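Local coordinates for protein concanavalin B (Canavalia ensiformis, PDB 6CAF) that may act as a carbohydrate-binding protein of jack bean seed, built on the chitinase-like fold of glycosyl hydrolase family 18, at residues R45-Y53 / R292-T302; C87-Q98 / E137-L148. All blocks are in the same frame, centred on the assembly; numbering follows the deposited sequence.

How the contacts relate
Both contacts lie in the outer layer of the TIM barrel and are partly buried. Contact 1 joins helix 44-49 and the turn after it to the last two helices of the chain, 292-298 and 300-308; contact 2 sets helix 91-99 against the loop that leads into strand 150-154. Their centres are about 21 Å apart, and the Cys48-Cys97 disulfide ties the first segment of one to the first segment of the other. In contact 1 the polar groups that meet are mostly buried and linked in a chain of side-chain bonds. Contact 2 divides its chemistry, with leucine, isoleucine and valine packed inward and charged, water-bridged groups along its more exposed outer edge.

Contact 1: R45-Y53 / R292-T302; sequences RDTCKTNNY and RQADKETGYST
The hydroxyl of Tyr53 donates to Asp295 OD2 over a short 2.5 Å and accepts from Arg292, whose NH1 lies 2.9 Å from Tyr53 OH. Both partners sit at the ring's edge, near its plane, and the guanidinium stands 76° to the ring. Arg292 reaches across with its chain bent at chi2 (61°), which also carries NE to 3.0 Å from Thr47 OG1; this bond is tilted from the guanidinium plane. NH2 ends against the methyl CG2 of Thr50.

Asp295 OD2 is met by Tyr53 on its anti side, well out of the carboxylate plane, and by Ser301 OG (2.6 Å) on its syn side, while Ser301 N reaches Asp295 OD1 in a nearly straight bond (172°). Three hydrogen bonds, two to OD2 and one to OD1, thus grip the carboxylate. Lys296 CG covers one face of the Arg292 guanidinium, and Asn52 CB lies over one face of the Tyr53 ring. Thr50 OG1 accepts from Asn52 N, an ST turn just before Tyr53. Strand 31-36 packs on Thr47, Tyr53 and Ser301. The arrangement joins helix 44-49, first of the outer layer, to the chain's last two helices, helping close the helical ring round the GH18 (βα)8 barrel.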
loop_
_atom_site.group_PDB
_atom_site.type_symbol
_atom_site.label_atom_id
_atom_site.label_comp_id
_atom_site.label_asym_id
_atom_site.label_seq_id
_atom_site.Cartn_x
_atom_site.Cartn_y
_atom_site.Cartn_z
ATOM N N ARG A 45 -10.406 -13.794 -1.099
ATOM C CA ARG A 45 -9.887 -15.156 -1.099
ATOM C C ARG A 45 -9.152 -15.480 -2.394
ATOM O O ARG A 45 -8.060 -16.068 -2.369
ATOM C CB ARG A 45 -11.038 -16.143 -0.983
ATOM C CG ARG A 45 -10.576 -17.579 -1.102
ATOM C CD ARG A 45 -11.710 -18.529 -1.475
ATOM N NE ARG A 45 -12.137 -18.342 -2.850
ATOM C CZ ARG A 45 -13.217 -18.883 -3.379
ATOM N NH1 ARG A 45 -13.981 -19.633 -2.648
ATOM N NH2 ARG A 45 -13.519 -18.681 -4.634
ATOM N N ASP A 46 -9.782 -15.187 -3.527
ATOM C CA ASP A 46 -9.197 -15.555 -4.825
ATOM C C ASP A 46 -7.907 -14.819 -5.024
ATOM O O ASP A 46 -6.963 -15.358 -5.574
ATOM C CB ASP A 46 -10.145 -15.232 -5.997
ATOM C CG ASP A 46 -11.353 -16.077 -6.031
ATOM O OD1 ASP A 46 -11.398 -17.158 -5.393
ATOM O OD2 ASP A 46 -12.325 -15.645 -6.684
ATOM N N THR A 47 -7.874 -13.563 -4.586
ATOM C CA THR A 47 -6.679 -12.747 -4.684
ATOM C C THR A 47 -5.528 -13.439 -3.951
ATOM O O THR A 47 -4.446 -13.639 -4.505
ATOM C CB THR A 47 -6.987 -11.355 -4.124
ATOM O OG1 THR A 47 -7.956 -10.749 -4.980
ATOM C CG2 THR A 47 -5.779 -10.470 -4.091
ATOM N N CYS A 48 -5.755 -13.785 -2.688
ATOM C CA CYS A 48 -4.702 -14.410 -1.902
ATOM C C CYS A 48 -4.270 -15.754 -2.466
ATOM O O CYS A 48 -3.081 -16.075 -2.507
ATOM C CB CYS A 48 -5.194 -14.578 -0.454
ATOM S SG CYS A 48 -5.332 -12.983 0.380
ATOM N N LYS A 49 -5.247 -16.536 -2.884
ATOM C CA LYS A 49 -4.954 -17.905 -3.308
ATOM C C LYS A 49 -4.220 -18.002 -4.635
ATOM O O LYS A 49 -3.760 -19.084 -4.995
ATOM C CB LYS A 49 -6.218 -18.768 -3.361
ATOM C CG LYS A 49 -6.702 -19.130 -1.986
ATOM C CD LYS A 49 -7.914 -20.012 -1.969
ATOM C CE LYS A 49 -8.335 -20.290 -0.551
ATOM N NZ LYS A 49 -7.478 -21.373 -0.041
ATOM N N THR A 50 -4.088 -16.888 -5.359
ATOM C CA THR A 50 -3.235 -16.906 -6.529
ATOM C C THR A 50 -1.783 -17.230 -6.210
ATOM O O THR A 50 -1.041 -17.692 -7.078
ATOM C CB THR A 50 -3.182 -15.559 -7.266
ATOM O OG1 THR A 50 -2.594 -14.552 -6.428
ATOM C CG2 THR A 50 -4.523 -15.108 -7.754
ATOM N N ASN A 51 -1.376 -16.905 -4.992
ATOM C CA ASN A 51 0.026 -16.980 -4.605
ATOM C C ASN A 51 0.893 -15.935 -5.283
ATOM O O ASN A 51 2.112 -16.017 -5.199
ATOM C CB ASN A 51 0.623 -18.376 -4.828
ATOM C CG ASN A 51 0.571 -19.217 -3.585
ATOM O OD1 ASN A 51 1.593 -19.492 -2.953
ATOM N ND2 ASN A 51 -0.619 -19.605 -3.209
ATOM N N ASN A 52 0.274 -14.965 -5.962
ATOM C CA ASN A 52 1.067 -13.935 -6.630
ATOM C C ASN A 52 1.556 -12.837 -5.702
ATOM O O ASN A 52 2.477 -12.129 -6.072
ATOM C CB ASN A 52 0.258 -13.272 -7.743
ATOM C CG ASN A 52 0.087 -14.153 -8.964
ATOM O OD1 ASN A 52 0.254 -15.354 -8.922
ATOM N ND2 ASN A 52 -0.238 -13.526 -10.066
ATOM N N TYR A 53 0.915 -12.720 -4.544
ATOM C CA TYR A 53 1.060 -11.548 -3.706
ATOM C C TYR A 53 1.563 -11.903 -2.311
ATOM O O TYR A 53 1.084 -12.844 -1.667
ATOM C CB TYR A 53 -0.287 -10.855 -3.570
ATOM C CG TYR A 53 -1.011 -10.630 -4.874
ATOM C CD1 TYR A 53 -0.507 -9.781 -5.851
ATOM C CD2 TYR A 53 -2.188 -11.308 -5.150
ATOM C CE1 TYR A 53 -1.170 -9.564 -7.041
ATOM C CE2 TYR A 53 -2.867 -11.082 -6.330
ATOM C CZ TYR A 53 -2.361 -10.213 -7.265
ATOM O OH TYR A 53 -3.078 -9.944 -8.411
ATOM N N ARG A 292 -6.036 -4.813 -8.162
ATOM C CA ARG A 292 -6.281 -6.212 -8.420
ATOM C C ARG A 292 -7.076 -6.394 -9.729
ATOM O O ARG A 292 -6.747 -7.279 -10.521
ATOM C CB ARG A 292 -6.985 -6.847 -7.244
ATOM C CG ARG A 292 -7.414 -8.281 -7.469
ATOM C CD ARG A 292 -6.288 -9.244 -7.747
ATOM N NE ARG A 292 -6.838 -10.580 -7.805
ATOM C CZ ARG A 292 -6.478 -11.572 -8.613
ATOM N NH1 ARG A 292 -5.366 -11.488 -9.287
ATOM N NH2 ARG A 292 -7.216 -12.675 -8.676
ATOM N N GLN A 293 -8.110 -5.586 -9.939
ATOM C CA GLN A 293 -8.896 -5.677 -11.168
ATOM C C GLN A 293 -8.003 -5.584 -12.392
ATOM O O GLN A 293 -8.109 -6.389 -13.335
ATOM C CB GLN A 293 -9.943 -4.548 -11.212
ATOM C CG GLN A 293 -10.728 -4.460 -12.506
ATOM C CD GLN A 293 -11.660 -3.281 -12.630
ATOM O OE1 GLN A 293 -11.794 -2.458 -11.737
ATOM N NE2 GLN A 293 -12.319 -3.204 -13.775
ATOM N N ALA A 294 -7.141 -4.571 -12.419
ATOM C CA ALA A 294 -6.294 -4.375 -13.570
ATOM C C ALA A 294 -5.300 -5.518 -13.750
ATOM O O ALA A 294 -5.002 -5.926 -14.877
ATOM C CB ALA A 294 -5.596 -3.032 -13.474
ATOM N N ASP A 295 -4.801 -6.035 -12.623
ATOM C CA ASP A 295 -3.853 -7.155 -12.676
ATOM C C ASP A 295 -4.519 -8.402 -13.242
ATOM O O ASP A 295 -3.952 -9.095 -14.086
ATOM C CB ASP A 295 -3.295 -7.414 -11.292
ATOM C CG ASP A 295 -2.072 -8.275 -11.279
ATOM O OD1 ASP A 295 -1.440 -8.437 -12.332
ATOM O OD2 ASP A 295 -1.709 -8.772 -10.191
ATOM N N LYS A 296 -5.764 -8.642 -12.832
ATOM C CA LYS A 296 -6.524 -9.754 -13.396
ATOM C C LYS A 296 -6.740 -9.611 -14.901
ATOM O O LYS A 296 -6.728 -10.585 -15.647
ATOM C CB LYS A 296 -7.944 -9.816 -12.761
ATOM C CG LYS A 296 -8.002 -10.379 -11.393
ATOM C CD LYS A 296 -9.144 -9.803 -10.586
ATOM C CE LYS A 296 -10.472 -9.981 -11.283
ATOM N NZ LYS A 296 -10.772 -11.441 -11.340
ATOM N N GLU A 297 -7.020 -8.390 -15.310
ATOM C CA GLU A 297 -7.311 -8.091 -16.704
ATOM C C GLU A 297 -6.106 -8.350 -17.591
ATOM O O GLU A 297 -6.259 -8.797 -18.726
ATOM C CB GLU A 297 -7.737 -6.621 -16.852
ATOM C CG GLU A 297 -7.993 -6.200 -18.299
ATOM C CD GLU A 297 -8.243 -4.715 -18.467
ATOM O OE1 GLU A 297 -8.678 -4.077 -17.489
ATOM O OE2 GLU A 297 -8.049 -4.193 -19.600
ATOM N N THR A 298 -4.904 -8.058 -17.088
ATOM C CA THR A 298 -3.726 -8.051 -17.934
ATOM C C THR A 298 -2.692 -9.140 -17.673
ATOM O O THR A 298 -1.805 -9.374 -18.494
ATOM C CB THR A 298 -2.996 -6.730 -17.852
ATOM O OG1 THR A 298 -2.448 -6.611 -16.545
ATOM C CG2 THR A 298 -3.919 -5.547 -18.146
ATOM N N GLY A 299 -2.773 -9.801 -16.517
ATOM C CA GLY A 299 -1.817 -10.816 -16.172
ATOM C C GLY A 299 -0.472 -10.272 -15.725
ATOM O O GLY A 299 0.521 -10.996 -15.753
ATOM N N TYR A 300 -0.444 -9.023 -15.245
ATOM C CA TYR A 300 0.816 -8.356 -14.942
ATOM C C TYR A 300 1.675 -9.149 -13.939
ATOM O O TYR A 300 2.813 -9.518 -14.230
ATOM C CB TYR A 300 0.520 -6.931 -14.433
ATOM C CG TYR A 300 1.705 -5.997 -14.487
ATOM C CD1 TYR A 300 2.764 -6.110 -13.604
ATOM C CD2 TYR A 300 1.766 -5.027 -15.419
ATOM C CE1 TYR A 300 3.852 -5.239 -13.691
ATOM C CE2 TYR A 300 2.828 -4.150 -15.495
ATOM C CZ TYR A 300 3.870 -4.261 -14.643
ATOM O OH TYR A 300 4.918 -3.373 -14.721
ATOM N N SER A 301 1.146 -9.405 -12.746
ATOM C CA SER A 301 1.948 -10.090 -11.768
ATOM C C SER A 301 2.281 -11.516 -12.189
ATOM O O SER A 301 3.362 -12.002 -11.888
ATOM C CB SER A 301 1.303 -10.075 -10.377
ATOM O OG SER A 301 0.019 -10.692 -10.368
ATOM N N THR A 302 1.364 -12.182 -12.881
ATOM C CA THR A 302 1.660 -13.513 -13.352
ATOM C C THR A 302 2.896 -13.519 -14.247
ATOM O O THR A 302 3.770 -14.398 -14.152
ATOM C CB THR A 302 0.424 -14.074 -14.057
ATOM O OG1 THR A 302 -0.569 -14.304 -13.050
ATOM C CG2 THR A 302 0.736 -15.372 -14.739
#

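Contact 2: C87-Q98 / E137-L148; sequences CSFLESQIKECQ and ERREGPLGKVAL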
loop_
_atom_site.group_PDB
_atom_site.type_symbol
_atom_site.label_atom_id
_atom_site.label_comp_id
_atom_site.label_asym_id
_atom_site.label_seq_id
_atom_site.Cartn_x
_atom_site.Cartn_y
_atom_site.Cartn_z
ATOM N N CYS A 87 -18.905 -5.741 6.136
ATOM C CA CYS A 87 -17.479 -5.999 5.910
ATOM C C CYS A 87 -16.927 -7.066 6.830
ATOM O O CYS A 87 -15.906 -7.675 6.539
ATOM C CB CYS A 87 -16.664 -4.723 6.010
ATOM S SG CYS A 87 -17.032 -3.476 4.738
ATOM N N SER A 88 -17.632 -7.352 7.923
ATOM C CA SER A 88 -17.179 -8.380 8.840
ATOM C C SER A 88 -17.188 -9.780 8.223
ATOM O O SER A 88 -16.543 -10.690 8.748
ATOM C CB SER A 88 -17.999 -8.336 10.129
ATOM O OG SER A 88 -19.360 -8.555 9.848
ATOM N N PHE A 89 -17.900 -9.947 7.114
ATOM C CA PHE A 89 -17.909 -11.238 6.402
ATOM C C PHE A 89 -16.486 -11.580 5.942
ATOM O O PHE A 89 -16.157 -12.738 5.730
ATOM C CB PHE A 89 -18.903 -11.242 5.195
ATOM C CG PHE A 89 -18.304 -10.728 3.861
ATOM C CD1 PHE A 89 -17.661 -11.585 2.972
ATOM C CD2 PHE A 89 -18.465 -9.411 3.481
ATOM C CE1 PHE A 89 -17.159 -11.119 1.768
ATOM C CE2 PHE A 89 -17.949 -8.935 2.287
ATOM C CZ PHE A 89 -17.295 -9.779 1.432
ATOM N N LEU A 90 -15.631 -10.559 5.819
ATOM C CA LEU A 90 -14.273 -10.783 5.347
ATOM C C LEU A 90 -13.332 -11.406 6.362
ATOM O O LEU A 90 -12.254 -11.871 5.999
ATOM C CB LEU A 90 -13.670 -9.491 4.789
ATOM C CG LEU A 90 -14.289 -8.961 3.500
ATOM C CD1 LEU A 90 -13.888 -7.521 3.265
ATOM C CD2 LEU A 90 -13.915 -9.815 2.307
ATOM N N GLU A 91 -13.755 -11.494 7.622
ATOM C CA GLU A 91 -12.870 -12.012 8.652
ATOM C C GLU A 91 -12.258 -13.354 8.291
ATOM O O GLU A 91 -11.039 -13.532 8.384
ATOM C CB GLU A 91 -13.610 -12.142 9.968
ATOM C CG GLU A 91 -12.770 -12.675 11.123
ATOM C CD GLU A 91 -13.562 -12.951 12.389
ATOM O OE1 GLU A 91 -14.392 -12.105 12.788
ATOM O OE2 GLU A 91 -13.291 -13.980 13.026
ATOM N N SER A 92 -13.092 -14.312 7.885
ATOM C CA SER A 92 -12.563 -15.646 7.615
ATOM C C SER A 92 -11.573 -15.621 6.427
ATOM O O SER A 92 -10.574 -16.337 6.440
ATOM C CB SER A 92 -13.703 -16.637 7.340
ATOM O OG SER A 92 -14.408 -16.256 6.181
ATOM N N GLN A 93 -11.841 -14.798 5.419
ATOM C CA GLN A 93 -10.972 -14.697 4.261
ATOM C C GLN A 93 -9.641 -14.060 4.629
ATOM O O GLN A 93 -8.574 -14.492 4.165
ATOM C CB GLN A 93 -11.631 -13.929 3.110
ATOM C CG GLN A 93 -12.795 -14.675 2.494
ATOM C CD GLN A 93 -13.521 -13.891 1.437
ATOM O OE1 GLN A 93 -12.932 -13.488 0.422
ATOM N NE2 GLN A 93 -14.826 -13.707 1.638
ATOM N N ILE A 94 -9.690 -13.041 5.481
ATOM C CA ILE A 94 -8.472 -12.424 5.950
ATOM C C ILE A 94 -7.602 -13.450 6.679
ATOM O O ILE A 94 -6.397 -13.571 6.452
ATOM C CB ILE A 94 -8.811 -11.244 6.872
ATOM C CG1 ILE A 94 -9.394 -10.114 6.033
ATOM C CG2 ILE A 94 -7.592 -10.782 7.655
ATOM C CD1 ILE A 94 -10.092 -9.042 6.838
ATOM N N LYS A 95 -8.221 -14.198 7.584
ATOM C CA LYS A 95 -7.477 -15.157 8.370
ATOM C C LYS A 95 -6.901 -16.271 7.501
ATOM O O LYS A 95 -5.762 -16.681 7.725
ATOM C CB LYS A 95 -8.336 -15.700 9.504
ATOM C CG LYS A 95 -8.525 -14.618 10.567
ATOM C CD LYS A 95 -9.448 -14.995 11.699
ATOM C CE LYS A 95 -9.355 -13.959 12.803
ATOM N NZ LYS A 95 -10.305 -14.268 13.886
ATOM N N GLU A 96 -7.624 -16.701 6.457
ATOM C CA GLU A 96 -7.042 -17.710 5.545
ATOM C C GLU A 96 -5.898 -17.131 4.735
ATOM O O GLU A 96 -4.880 -17.807 4.528
ATOM C CB GLU A 96 -8.046 -18.438 4.615
ATOM C CG GLU A 96 -9.080 -17.625 3.833
ATOM C CD GLU A 96 -10.182 -18.515 3.231
ATOM O OE1 GLU A 96 -10.239 -19.699 3.630
ATOM O OE2 GLU A 96 -10.998 -18.066 2.367
ATOM N N CYS A 97 -6.038 -15.882 4.304
ATOM C CA CYS A 97 -4.912 -15.205 3.652
ATOM C C CYS A 97 -3.687 -15.263 4.536
ATOM O O CYS A 97 -2.573 -15.574 4.079
ATOM C CB CYS A 97 -5.263 -13.734 3.376
ATOM S SG CYS A 97 -6.479 -13.431 2.072
ATOM N N GLN A 98 -3.864 -14.876 5.788
ATOM C CA GLN A 98 -2.739 -14.814 6.699
ATOM C C GLN A 98 -2.108 -16.185 6.962
ATOM O O GLN A 98 -0.888 -16.322 7.059
ATOM C CB GLN A 98 -3.170 -14.161 8.012
ATOM C CG GLN A 98 -3.534 -12.699 7.847
ATOM C CD GLN A 98 -4.045 -12.092 9.128
ATOM O OE1 GLN A 98 -4.919 -12.658 9.797
ATOM N NE2 GLN A 98 -3.534 -10.930 9.462
ATOM N N GLU A 137 -7.230 -8.112 17.499
ATOM C CA GLU A 137 -8.386 -8.939 17.836
ATOM C C GLU A 137 -9.053 -8.543 19.174
ATOM O O GLU A 137 -9.685 -9.359 19.827
ATOM C CB GLU A 137 -7.999 -10.422 17.867
ATOM C CG GLU A 137 -7.691 -11.026 16.526
ATOM C CD GLU A 137 -7.534 -12.532 16.567
ATOM O OE1 GLU A 137 -8.553 -13.252 16.484
ATOM O OE2 GLU A 137 -6.384 -12.979 16.662
ATOM N N ARG A 138 -8.924 -7.291 19.583
ATOM C CA ARG A 138 -9.410 -6.875 20.899
ATOM C C ARG A 138 -10.933 -6.739 20.920
ATOM O O ARG A 138 -11.577 -7.110 21.915
ATOM C CB ARG A 138 -8.730 -5.563 21.302
ATOM C CG ARG A 138 -9.116 -4.986 22.670
ATOM C CD ARG A 138 -8.829 -5.927 23.823
ATOM N NE ARG A 138 -9.243 -5.366 25.113
ATOM C CZ ARG A 138 -10.502 -5.309 25.535
ATOM N NH1 ARG A 138 -11.469 -5.799 24.776
ATOM N NH2 ARG A 138 -10.802 -4.771 26.719
ATOM N N ARG A 139 -11.481 -6.168 19.850
ATOM C CA ARG A 139 -12.925 -6.022 19.694
ATOM C C ARG A 139 -13.338 -6.328 18.283
ATOM O O ARG A 139 -12.544 -6.229 17.370
ATOM C CB ARG A 139 -13.341 -4.591 19.995
ATOM C CG ARG A 139 -13.151 -4.191 21.435
ATOM C CD ARG A 139 -13.708 -2.808 21.679
ATOM N NE ARG A 139 -13.554 -2.451 23.082
ATOM C CZ ARG A 139 -13.626 -1.223 23.563
ATOM N NH1 ARG A 139 -13.814 -0.202 22.739
ATOM N NH2 ARG A 139 -13.483 -1.015 24.869
ATOM N N GLU A 140 -14.616 -6.641 18.116
ATOM C CA GLU A 140 -15.247 -6.743 16.803
ATOM C C GLU A 140 -15.201 -5.384 16.167
ATOM O O GLU A 140 -15.716 -4.415 16.714
ATOM C CB GLU A 140 -16.717 -7.161 16.967
ATOM C CG GLU A 140 -16.921 -8.502 17.631
ATOM C CD GLU A 140 -16.617 -9.667 16.721
ATOM O OE1 GLU A 140 -16.554 -9.442 15.510
ATOM O OE2 GLU A 140 -16.462 -10.804 17.217
ATOM N N GLY A 141 -14.631 -5.320 14.973
ATOM C CA GLY A 141 -14.554 -4.092 14.190
ATOM C C GLY A 141 -15.160 -4.280 12.815
ATOM O O GLY A 141 -15.849 -5.267 12.539
ATOM N N PRO A 142 -14.913 -3.309 11.934
ATOM C CA PRO A 142 -15.525 -3.360 10.620
ATOM C C PRO A 142 -15.243 -4.629 9.815
ATOM O O PRO A 142 -16.090 -5.048 9.050
ATOM C CB PRO A 142 -14.962 -2.102 9.949
ATOM C CG PRO A 142 -14.779 -1.148 11.099
ATOM C CD PRO A 142 -14.239 -2.020 12.184
ATOM N N LEU A 143 -14.056 -5.200 9.980
ATOM C CA LEU A 143 -13.642 -6.424 9.300
ATOM C C LEU A 143 -13.785 -7.657 10.167
ATOM O O LEU A 143 -13.249 -8.695 9.854
ATOM C CB LEU A 143 -12.206 -6.280 8.770
ATOM C CG LEU A 143 -12.059 -5.299 7.599
ATOM C CD1 LEU A 143 -10.608 -4.995 7.357
ATOM C CD2 LEU A 143 -12.701 -5.851 6.341
ATOM N N GLY A 144 -14.580 -7.550 11.227
ATOM C CA GLY A 144 -14.685 -8.619 12.186
ATOM C C GLY A 144 -13.662 -8.486 13.277
ATOM O O GLY A 144 -13.179 -7.391 13.593
ATOM N N LYS A 145 -13.317 -9.615 13.867
ATOM C CA LYS A 145 -12.314 -9.665 14.905
ATOM C C LYS A 145 -11.024 -10.155 14.246
ATOM O O LYS A 145 -10.890 -11.341 13.925
ATOM C CB LYS A 145 -12.725 -10.571 16.058
ATOM C CG LYS A 145 -11.821 -10.454 17.255
ATOM C CD LYS A 145 -12.405 -11.183 18.463
ATOM C CE LYS A 145 -13.404 -10.315 19.202
ATOM N NZ LYS A 145 -13.839 -10.975 20.462
ATOM N N VAL A 146 -10.124 -9.219 13.976
ATOM C CA VAL A 146 -8.923 -9.490 13.210
ATOM C C VAL A 146 -7.707 -8.822 13.829
ATOM O O VAL A 146 -7.845 -7.876 14.625
ATOM C CB VAL A 146 -9.047 -9.019 11.732
ATOM C CG1 VAL A 146 -10.131 -9.796 10.983
ATOM C CG2 VAL A 146 -9.292 -7.517 11.618
ATOM N N ALA A 147 -6.534 -9.324 13.441
ATOM C CA ALA A 147 -5.285 -8.655 13.705
ATOM C C ALA A 147 -4.538 -8.545 12.410
ATOM O O ALA A 147 -3.822 -9.451 11.993
ATOM C CB ALA A 147 -4.447 -9.384 14.741
ATOM N N LEU A 148 -4.768 -7.456 11.715
ATOM C CA LEU A 148 -4.146 -7.226 10.419
ATOM C C LEU A 148 -2.639 -7.056 10.559
ATOM O O LEU A 148 -2.121 -6.740 11.629
ATOM C CB LEU A 148 -4.754 -6.015 9.728
ATOM C CG LEU A 148 -6.248 -6.120 9.408
ATOM C CD1 LEU A 148 -6.700 -4.881 8.632
ATOM C CD2 LEU A 148 -6.598 -7.367 8.645
HETATM O O HOH W 1 -15.823 -12.504 15.066
HETATM O O HOH W 2 -6.492 -11.750 11.942
#
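The carboxylate of Glu91 is approached from out of its plane: Lys145 N lies 2.9 Å from Glu91 OE1, 60° out of the plane, in a nearly straight bond. Lys95 NZ likewise meets Glu91 OE2 out of plane. The amide of Gln98 is used differently, for Ala147 O lies close to its plane and takes a bond from NE2 at 2.9 Å. Water 2 donates to Gln98 OE1 and accepts from Ala147 N, so both ends of the amide are held; Asp149 also accepts from NE2.

Glu91 CG is anti to the backbone N (chi1 -180°) and the chain runs extended, which brings OE1 beside Gly144 and Lys145. The type I turn from Gly141 to Gly144 ends just before Lys145, whose N-H then faces Glu91. Lys95, extended too, sends NZ to 3.0 Å from Lys145 O, nearly in line with the carbonyl bond, with a weaker salt bridge to Glu137.

Beneath the polar row, Leu143 CD2 touches Leu90 CD1 at 3.7 Å. Ile94 crosses Leu143 and Leu148 at about right angles, its CG2 3.7 Å from Leu148 CD2. Val146 CG1 packs on Glu91 CG and Ile94 CD1. Leu143 O lies against Glu91 CB, buried with no hydrogen-bond partner in the model.

Water 1 donates to both Glu91 OE1 and Glu140 OE2, which probably eases the approach of two like charges. The salt-bridge network of Lys95 with Glu91 and Glu137 probably offsets the gathered acidic groups, while bonds to backbone N-H and C=O groups probably help to set the loop's path into strand 150-154.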